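Local coordinates for protein putative acetyltransferase (Staphylococcus aureus subsp. aureus Mu50, PDB 3H4Q) that is of unknown function but, as a member of the GNAT family, probably transfers an acetyl group from acetyl-coenzyme A to an unidentified substrate, at residues G104-H109 with R135-I140; E91-I96 with V139-T144. All blocks are in the same frame, centred on the assembly; numbering follows the deposited sequence.

Interaction 1: residues G104-H109 with R135-I140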
ATOM      1  N   GLY A 104     -13.758  -8.127   8.067  1.00 49.87           N
ATOM      2  CA  GLY A 104     -13.978  -7.405   6.823  1.00 50.31           C
ATOM      3  C   GLY A 104     -13.128  -6.170   6.553  1.00 51.00           C
ATOM      4  O   GLY A 104     -13.364  -5.450   5.582  1.00 51.59           O
ATOM      5  N   ALA A 105     -12.124  -5.920   7.381  1.00 51.79           N
ATOM      6  CA  ALA A 105     -11.273  -4.757   7.195  1.00 52.00           C
ATOM      7  C   ALA A 105     -10.392  -4.890   5.946  1.00 51.76           C
ATOM      8  O   ALA A 105     -10.108  -6.005   5.496  1.00 51.91           O
ATOM      9  CB  ALA A 105     -10.406  -4.558   8.421  1.00 52.73           C
ATOM     10  N   PHE A 106     -10.006  -3.740   5.392  1.00 51.02           N
ATOM     11  CA  PHE A 106      -9.066  -3.662   4.270  1.00 51.21           C
ATOM     12  C   PHE A 106      -7.640  -3.502   4.815  1.00 52.19           C
ATOM     13  O   PHE A 106      -7.441  -3.017   5.934  1.00 50.92           O
ATOM     14  CB  PHE A 106      -9.420  -2.514   3.323  1.00 50.75           C
ATOM     15  CG  PHE A 106     -10.550  -2.835   2.406  1.00 49.57           C
ATOM     16  CD1 PHE A 106     -11.857  -2.725   2.832  1.00 53.83           C
ATOM     17  CD2 PHE A 106     -10.313  -3.281   1.128  1.00 45.23           C
ATOM     18  CE1 PHE A 106     -12.909  -3.038   1.985  1.00 51.15           C
ATOM     19  CE2 PHE A 106     -11.368  -3.595   0.287  1.00 46.86           C
ATOM     20  CZ  PHE A 106     -12.654  -3.464   0.715  1.00 48.57           C
ATOM     21  N   VAL A 107      -6.659  -3.920   4.016  1.00 52.33           N
ATOM     22  CA  VAL A 107      -5.265  -3.912   4.422  1.00 51.37           C
ATOM     23  C   VAL A 107      -4.379  -3.380   3.303  1.00 52.64           C
ATOM     24  O   VAL A 107      -4.453  -3.870   2.168  1.00 50.33           O
ATOM     25  CB  VAL A 107      -4.777  -5.352   4.720  1.00 52.28           C
ATOM     26  CG1 VAL A 107      -3.312  -5.344   5.086  1.00 51.14           C
ATOM     27  CG2 VAL A 107      -5.618  -6.017   5.813  1.00 49.00           C
ATOM     28  N   ILE A 108      -3.550  -2.388   3.619  1.00 51.20           N
ATOM     29  CA  ILE A 108      -2.578  -1.859   2.665  1.00 49.90           C
ATOM     30  C   ILE A 108      -1.293  -2.610   2.944  1.00 50.20           C
ATOM     31  O   ILE A 108      -0.694  -2.463   4.007  1.00 48.45           O
ATOM     32  CB  ILE A 108      -2.366  -0.360   2.839  1.00 50.43           C
ATOM     33  CG1 ILE A 108      -3.700   0.347   2.571  1.00 49.14           C
ATOM     34  CG2 ILE A 108      -1.236   0.140   1.896  1.00 42.23           C
ATOM     35  CD1 ILE A 108      -3.671   1.829   2.723  1.00 51.68           C
ATOM     36  N   HIS A 109      -0.881  -3.431   1.989  1.00 51.09           N
ATOM     37  CA  HIS A 109       0.283  -4.275   2.164  1.00 49.10           C
ATOM     38  C   HIS A 109       1.551  -3.663   1.707  1.00 47.46           C
ATOM     39  O   HIS A 109       2.592  -3.986   2.239  1.00 47.11           O
ATOM     40  CB  HIS A 109       0.106  -5.575   1.393  1.00 50.76           C
ATOM     41  CG  HIS A 109      -1.045  -6.390   1.866  1.00 49.26           C
ATOM     42  ND1 HIS A 109      -1.020  -7.056   3.068  1.00 52.17           N
ATOM     43  CD2 HIS A 109      -2.255  -6.641   1.315  1.00 51.94           C
ATOM     44  CE1 HIS A 109      -2.162  -7.693   3.236  1.00 52.99           C
ATOM     45  NE2 HIS A 109      -2.930  -7.458   2.188  1.00 55.15           N
ATOM     46  N   ARG A 135     -16.977   2.167  -0.173  1.00 45.16           N
ATOM     47  CA  ARG A 135     -17.529   0.823  -0.057  1.00 43.67           C
ATOM     48  C   ARG A 135     -18.177   0.520   1.269  1.00 43.05           C
ATOM     49  O   ARG A 135     -18.735  -0.557   1.448  1.00 45.25           O
ATOM     50  CB  ARG A 135     -16.445  -0.200  -0.324  1.00 43.33           C
ATOM     51  CG  ARG A 135     -15.995  -0.181  -1.740  1.00 41.45           C
ATOM     52  CD  ARG A 135     -14.880  -1.141  -1.911  1.00 44.65           C
ATOM     53  NE  ARG A 135     -14.495  -1.279  -3.310  1.00 46.33           N
ATOM     54  CZ  ARG A 135     -13.471  -2.020  -3.720  1.00 41.39           C
ATOM     55  NH1 ARG A 135     -12.740  -2.691  -2.867  1.00 45.75           N
ATOM     56  NH2 ARG A 135     -13.155  -2.093  -4.984  1.00 50.11           N
ATOM     57  N   GLY A 136     -18.124   1.456   2.199  1.00 43.79           N
ATOM     58  CA  GLY A 136     -18.747   1.262   3.497  1.00 43.90           C
ATOM     59  C   GLY A 136     -17.804   0.671   4.528  1.00 46.32           C
ATOM     60  O   GLY A 136     -18.244   0.372   5.630  1.00 45.93           O
ATOM     61  N   ALA A 137     -16.510   0.519   4.211  1.00 47.70           N
ATOM     62  CA  ALA A 137     -15.574  -0.029   5.194  1.00 48.49           C
ATOM     63  C   ALA A 137     -15.432   0.912   6.391  1.00 50.50           C
ATOM     64  O   ALA A 137     -15.650   2.121   6.272  1.00 50.90           O
ATOM     65  CB  ALA A 137     -14.254  -0.281   4.579  1.00 48.72           C
ATOM     66  N   GLU A 138     -15.123   0.340   7.553  1.00 52.17           N
ATOM     67  CA  GLU A 138     -14.947   1.112   8.783  1.00 53.82           C
ATOM     68  C   GLU A 138     -13.492   1.153   9.248  1.00 55.94           C
ATOM     69  O   GLU A 138     -13.056   2.130   9.881  1.00 56.27           O
ATOM     70  CB  GLU A 138     -15.816   0.541   9.901  1.00 52.55           C
ATOM     71  N   VAL A 139     -12.742   0.102   8.930  1.00 56.52           N
ATOM     72  CA  VAL A 139     -11.371  -0.003   9.372  1.00 57.76           C
ATOM     73  C   VAL A 139     -10.442  -0.395   8.231  1.00 58.32           C
ATOM     74  O   VAL A 139     -10.746  -1.292   7.453  1.00 57.26           O
ATOM     75  CB  VAL A 139     -11.240  -1.010  10.552  1.00 57.30           C
ATOM     76  CG1 VAL A 139     -11.877  -2.327  10.208  1.00 60.28           C
ATOM     77  CG2 VAL A 139      -9.784  -1.214  10.929  1.00 58.16           C
ATOM     78  N   ILE A 140      -9.323   0.312   8.128  1.00 59.29           N
ATOM     79  CA  ILE A 140      -8.294  -0.004   7.149  1.00 62.76           C
ATOM     80  C   ILE A 140      -7.021  -0.235   7.974  1.00 61.69           C
ATOM     81  O   ILE A 140      -6.709   0.559   8.867  1.00 62.90           O
ATOM     82  CB  ILE A 140      -8.194   1.089   6.032  1.00 62.06           C
ATOM     83  CG1 ILE A 140      -7.133   0.754   5.012  1.00 68.23           C
ATOM     84  CG2 ILE A 140      -7.862   2.448   6.576  1.00 68.92           C
ATOM     85  CD1 ILE A 140      -7.154   1.762   3.846  1.00 65.98           C
TER
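The guanidinium of Arg135 meets the ring of Phe106 through its edge: Phe106 CE2 lies in the guanidinium plane, 3.6 Å from Arg135 NH1. The two planes are inclined by 46°, and NH1 approaches the ring obliquely. A long, extended chain from CG to NE carries the group there, crossing the phenylalanine side chain at about a right angle. Phe106 CD1, on the other border of the same ring, receives Ala137 CB at 3.8 Å, again from an oblique direction, and the ring is thus touched at two separate points by the connection into the next strand. Behind it the backbones pair in parallel, with Phe106 bridged to Ile140 at a CA-CA distance of 4.7 Å. Phe106 N donates to Val139 O over 3.3 Å, a rather long bond lying in the carbonyl plane with an N-H...O angle of 154°. Phe106 O in turn receives a CA-H...O contact from Ile140 CA at 3.4 Å. On the same face as Phe106, CG1 of Ile140 stands anti to the backbone N (chi1 -180°) and the chain runs on extended, putting CD1 3.7 Å from Ile108 CD1. Ala105 CB and Val139 CG1 touch on the face away from Phe106; their 3.2 Å separation is shorter than carbons normally allow and is doubtful in detail.

Gly136, with positive phi, closes helix 120-134 in a Schellman motif, from which the chain turns into strand 139-143. The contact therefore joins the two strands of a right-handed beta-alpha-beta unit, the central strand pair of the GNAT fold. Helix 120-134 packs on this face through Phe125, Ile129 and Val132, which touch Ile108, Ile140 and Phe106, while strand 78-86 continues the sheet beyond strand 106-112.

Interaction 2: residues E91-I96 with V139-T144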
ATOM      1  N   GLU A  91      -1.184 -13.401   9.186  1.00 55.72           N
ATOM      2  CA  GLU A  91      -1.414 -14.366  10.255  1.00 55.68           C
ATOM      3  C   GLU A  91      -0.964 -13.782  11.583  1.00 56.26           C
ATOM      4  O   GLU A  91      -1.630 -13.977  12.591  1.00 57.89           O
ATOM      5  CB  GLU A  91      -0.672 -15.682   9.987  1.00 55.18           C
ATOM      6  N   TRP A  92       0.143 -13.039  11.582  1.00 55.98           N
ATOM      7  CA  TRP A  92       0.659 -12.457  12.823  1.00 55.86           C
ATOM      8  C   TRP A  92      -0.196 -11.329  13.402  1.00 56.38           C
ATOM      9  O   TRP A  92      -0.018 -10.975  14.571  1.00 57.10           O
ATOM     10  CB  TRP A  92       2.116 -12.003  12.678  1.00 55.40           C
ATOM     11  CG  TRP A  92       2.338 -10.816  11.816  1.00 54.13           C
ATOM     12  CD1 TRP A  92       2.550 -10.809  10.470  1.00 55.58           C
ATOM     13  CD2 TRP A  92       2.409  -9.454  12.242  1.00 53.86           C
ATOM     14  NE1 TRP A  92       2.738  -9.523  10.025  1.00 53.57           N
ATOM     15  CE2 TRP A  92       2.656  -8.670  11.093  1.00 53.29           C
ATOM     16  CE3 TRP A  92       2.280  -8.816  13.480  1.00 54.63           C
ATOM     17  CZ2 TRP A  92       2.783  -7.280  11.146  1.00 52.69           C
ATOM     18  CZ3 TRP A  92       2.402  -7.428  13.529  1.00 55.54           C
ATOM     19  CH2 TRP A  92       2.653  -6.678  12.368  1.00 53.59           C
ATOM     20  N   TYR A  93      -1.093 -10.747  12.601  1.00 56.14           N
ATOM     21  CA  TYR A  93      -2.028  -9.734  13.115  1.00 55.98           C
ATOM     22  C   TYR A  93      -2.808 -10.358  14.281  1.00 55.91           C
ATOM     23  O   TYR A  93      -3.043  -9.699  15.291  1.00 56.21           O
ATOM     24  CB  TYR A  93      -2.986  -9.224  12.021  1.00 55.19           C
ATOM     25  CG  TYR A  93      -2.429  -8.208  11.027  1.00 57.28           C
ATOM     26  CD1 TYR A  93      -1.058  -7.987  10.890  1.00 57.23           C
ATOM     27  CD2 TYR A  93      -3.282  -7.522  10.160  1.00 57.28           C
ATOM     28  CE1 TYR A  93      -0.566  -7.073   9.973  1.00 55.78           C
ATOM     29  CE2 TYR A  93      -2.784  -6.606   9.227  1.00 54.06           C
ATOM     30  CZ  TYR A  93      -1.427  -6.386   9.144  1.00 55.61           C
ATOM     31  OH  TYR A  93      -0.912  -5.485   8.226  1.00 52.42           O
ATOM     32  N   ASP A  94      -3.154 -11.642  14.169  1.00 55.39           N
ATOM     33  CA  ASP A  94      -3.851 -12.352  15.250  1.00 56.76           C
ATOM     34  C   ASP A  94      -3.105 -12.338  16.600  1.00 56.98           C
ATOM     35  O   ASP A  94      -3.713 -12.630  17.629  1.00 57.75           O
ATOM     36  CB  ASP A  94      -4.133 -13.814  14.864  1.00 57.14           C
ATOM     37  CG  ASP A  94      -5.131 -13.948  13.730  1.00 57.67           C
ATOM     38  OD1 ASP A  94      -5.501 -12.927  13.125  1.00 66.41           O
ATOM     39  OD2 ASP A  94      -5.546 -15.084  13.436  1.00 65.15           O
ATOM     40  N   ASP A  95      -1.806 -12.023  16.593  1.00 57.04           N
ATOM     41  CA  ASP A  95      -1.005 -11.950  17.824  1.00 57.09           C
ATOM     42  C   ASP A  95      -1.110 -10.597  18.555  1.00 56.50           C
ATOM     43  O   ASP A  95      -0.522 -10.443  19.619  1.00 57.34           O
ATOM     44  CB  ASP A  95       0.486 -12.234  17.524  1.00 57.97           C
ATOM     45  CG  ASP A  95       0.723 -13.609  16.889  1.00 60.32           C
ATOM     46  OD1 ASP A  95       0.074 -14.601  17.321  1.00 61.06           O
ATOM     47  OD2 ASP A  95       1.589 -13.696  15.975  1.00 59.93           O
ATOM     48  N   ILE A  96      -1.851  -9.634  18.007  1.00 55.22           N
ATOM     49  CA  ILE A  96      -1.983  -8.297  18.603  1.00 54.52           C
ATOM     50  C   ILE A  96      -3.362  -8.084  19.232  1.00 53.39           C
ATOM     51  O   ILE A  96      -4.367  -8.584  18.729  1.00 52.74           O
ATOM     52  CB  ILE A  96      -1.798  -7.203  17.522  1.00 54.19           C
ATOM     53  CG1 ILE A  96      -0.495  -7.412  16.751  1.00 55.33           C
ATOM     54  CG2 ILE A  96      -1.831  -5.804  18.139  1.00 51.15           C
ATOM     55  CD1 ILE A  96      -0.356  -6.500  15.564  1.00 55.20           C
ATOM     56  N   VAL A 139     -12.742   0.102   8.930  1.00 56.52           N
ATOM     57  CA  VAL A 139     -11.371  -0.003   9.372  1.00 57.76           C
ATOM     58  C   VAL A 139     -10.442  -0.395   8.231  1.00 58.32           C
ATOM     59  O   VAL A 139     -10.746  -1.292   7.453  1.00 57.26           O
ATOM     60  CB  VAL A 139     -11.240  -1.010  10.552  1.00 57.30           C
ATOM     61  CG1 VAL A 139     -11.877  -2.327  10.208  1.00 60.28           C
ATOM     62  CG2 VAL A 139      -9.784  -1.214  10.929  1.00 58.16           C
ATOM     63  N   ILE A 140      -9.323   0.312   8.128  1.00 59.29           N
ATOM     64  CA  ILE A 140      -8.294  -0.004   7.149  1.00 62.76           C
ATOM     65  C   ILE A 140      -7.021  -0.235   7.974  1.00 61.69           C
ATOM     66  O   ILE A 140      -6.709   0.559   8.867  1.00 62.90           O
ATOM     67  CB  ILE A 140      -8.194   1.089   6.032  1.00 62.06           C
ATOM     68  CG1 ILE A 140      -7.133   0.754   5.012  1.00 68.23           C
ATOM     69  CG2 ILE A 140      -7.862   2.448   6.576  1.00 68.92           C
ATOM     70  CD1 ILE A 140      -7.154   1.762   3.846  1.00 65.98           C
ATOM     71  N   LEU A 141      -6.350  -1.365   7.768  1.00 60.27           N
ATOM     72  CA  LEU A 141      -5.119  -1.639   8.507  1.00 59.23           C
ATOM     73  C   LEU A 141      -3.847  -1.779   7.660  1.00 58.61           C
ATOM     74  O   LEU A 141      -3.890  -1.807   6.421  1.00 58.87           O
ATOM     75  CB  LEU A 141      -5.316  -2.717   9.578  1.00 59.83           C
ATOM     76  CG  LEU A 141      -6.333  -3.858   9.558  1.00 61.33           C
ATOM     77  CD1 LEU A 141      -5.704  -5.190   9.271  1.00 65.56           C
ATOM     78  CD2 LEU A 141      -6.933  -3.951  10.933  1.00 55.78           C
ATOM     79  N   THR A 142      -2.703  -1.743   8.330  1.00 55.22           N
ATOM     80  CA  THR A 142      -1.432  -1.815   7.636  1.00 51.74           C
ATOM     81  C   THR A 142      -0.346  -2.025   8.665  1.00 50.18           C
ATOM     82  O   THR A 142      -0.641  -2.277   9.824  1.00 51.08           O
ATOM     83  CB  THR A 142      -1.165  -0.535   6.814  1.00 52.46           C
ATOM     84  OG1 THR A 142       0.014  -0.709   6.010  1.00 53.16           O
ATOM     85  CG2 THR A 142      -1.032   0.690   7.712  1.00 45.73           C
ATOM     86  N   ASP A 143       0.908  -1.952   8.246  1.00 48.29           N
ATOM     87  CA  ASP A 143       2.008  -2.152   9.164  1.00 48.76           C
ATOM     88  C   ASP A 143       3.261  -1.458   8.652  1.00 47.24           C
ATOM     89  O   ASP A 143       3.344  -1.085   7.475  1.00 46.27           O
ATOM     90  CB  ASP A 143       2.231  -3.653   9.418  1.00 50.11           C
ATOM     91  CG  ASP A 143       2.608  -4.414   8.165  1.00 50.52           C
ATOM     92  OD1 ASP A 143       3.774  -4.293   7.743  1.00 54.25           O
ATOM     93  OD2 ASP A 143       1.759  -5.170   7.637  1.00 60.42           O
ATOM     94  N   THR A 144       4.226  -1.284   9.551  1.00 45.73           N
ATOM     95  CA  THR A 144       5.479  -0.604   9.237  1.00 44.75           C
ATOM     96  C   THR A 144       6.092  -1.065   7.921  1.00 47.55           C
ATOM     97  O   THR A 144       6.606  -0.251   7.142  1.00 49.07           O
ATOM     98  CB  THR A 144       6.496  -0.844  10.336  1.00 42.51           C
ATOM     99  OG1 THR A 144       5.987  -0.303  11.557  1.00 40.88           O
ATOM    100  CG2 THR A 144       7.821  -0.188  10.002  1.00 40.96           C
TER
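Leu141 meets Tyr93 first: its CD1 touches the ring edge, near the ring plane, and the two side chains slide past each other in opposite directions. The modelled 3.2 Å between Leu141 CD1 and Tyr93 CE2 is too short for carbons and rests on an unstaggered leucine, so it is doubtful. At Thr142 the side chain points away, its OG1 bonded to Ile108 O, and the backbone meets the tyrosine, with Thr142 C 3.5 Å from Tyr93 OH. Asp143 turns back toward the 3-10 turn 91-95, part of the connection between strands 78-86 and 106-112, which packs here on strand 139-143. With CG set between the backbone N and the carbonyl carbon (chi1 62°), OD2 lies 2.8 Å from Tyr93 OH and accepts a hydrogen bond from it on the anti lone pair, the one away from OD1; ring and carboxylate planes stand 79° apart. Asp143 CB lies at the indole edge, 4.1 Å from Trp92 CZ2, and Tyr93 CD1 covers the centre of one indole face.

One hydrogen bond of ordinary length thus pairs the phenol and a carboxylate oxygen of two buried residues. OD2 holds Tyr93, while OD1, weakly bonded to Phe145 N, steadies the carboxylate.

Overall arrangement
Interactions 1 and 2 share Val139 and Ile140 on strand 139-143, and their centres lie 11 Å apart. Ile140, with Phe106 and Ile108, is on one face of the sheet; Val139 and Leu141 are on the other, where Tyr93 packs. Val107 bridges the two contacts there, its CG2 3.6 Å from Leu141 CD1 and its CG1 4.0 Å from Tyr93 OH. Phe106 O probably accepts a hydrogen bond from Leu141 N at 2.7 Å. Beyond Thr142 the strands part, with His109 CA and Asp143 CA 7.5 Å apart, consistent with the splay that receives acetyl-coenzyme A in GNAT enzymes. Phe106 and Arg135 line the pocket of a bound polyether, probably from the crystallisation liquor, about 3 Å from the arginine side chain.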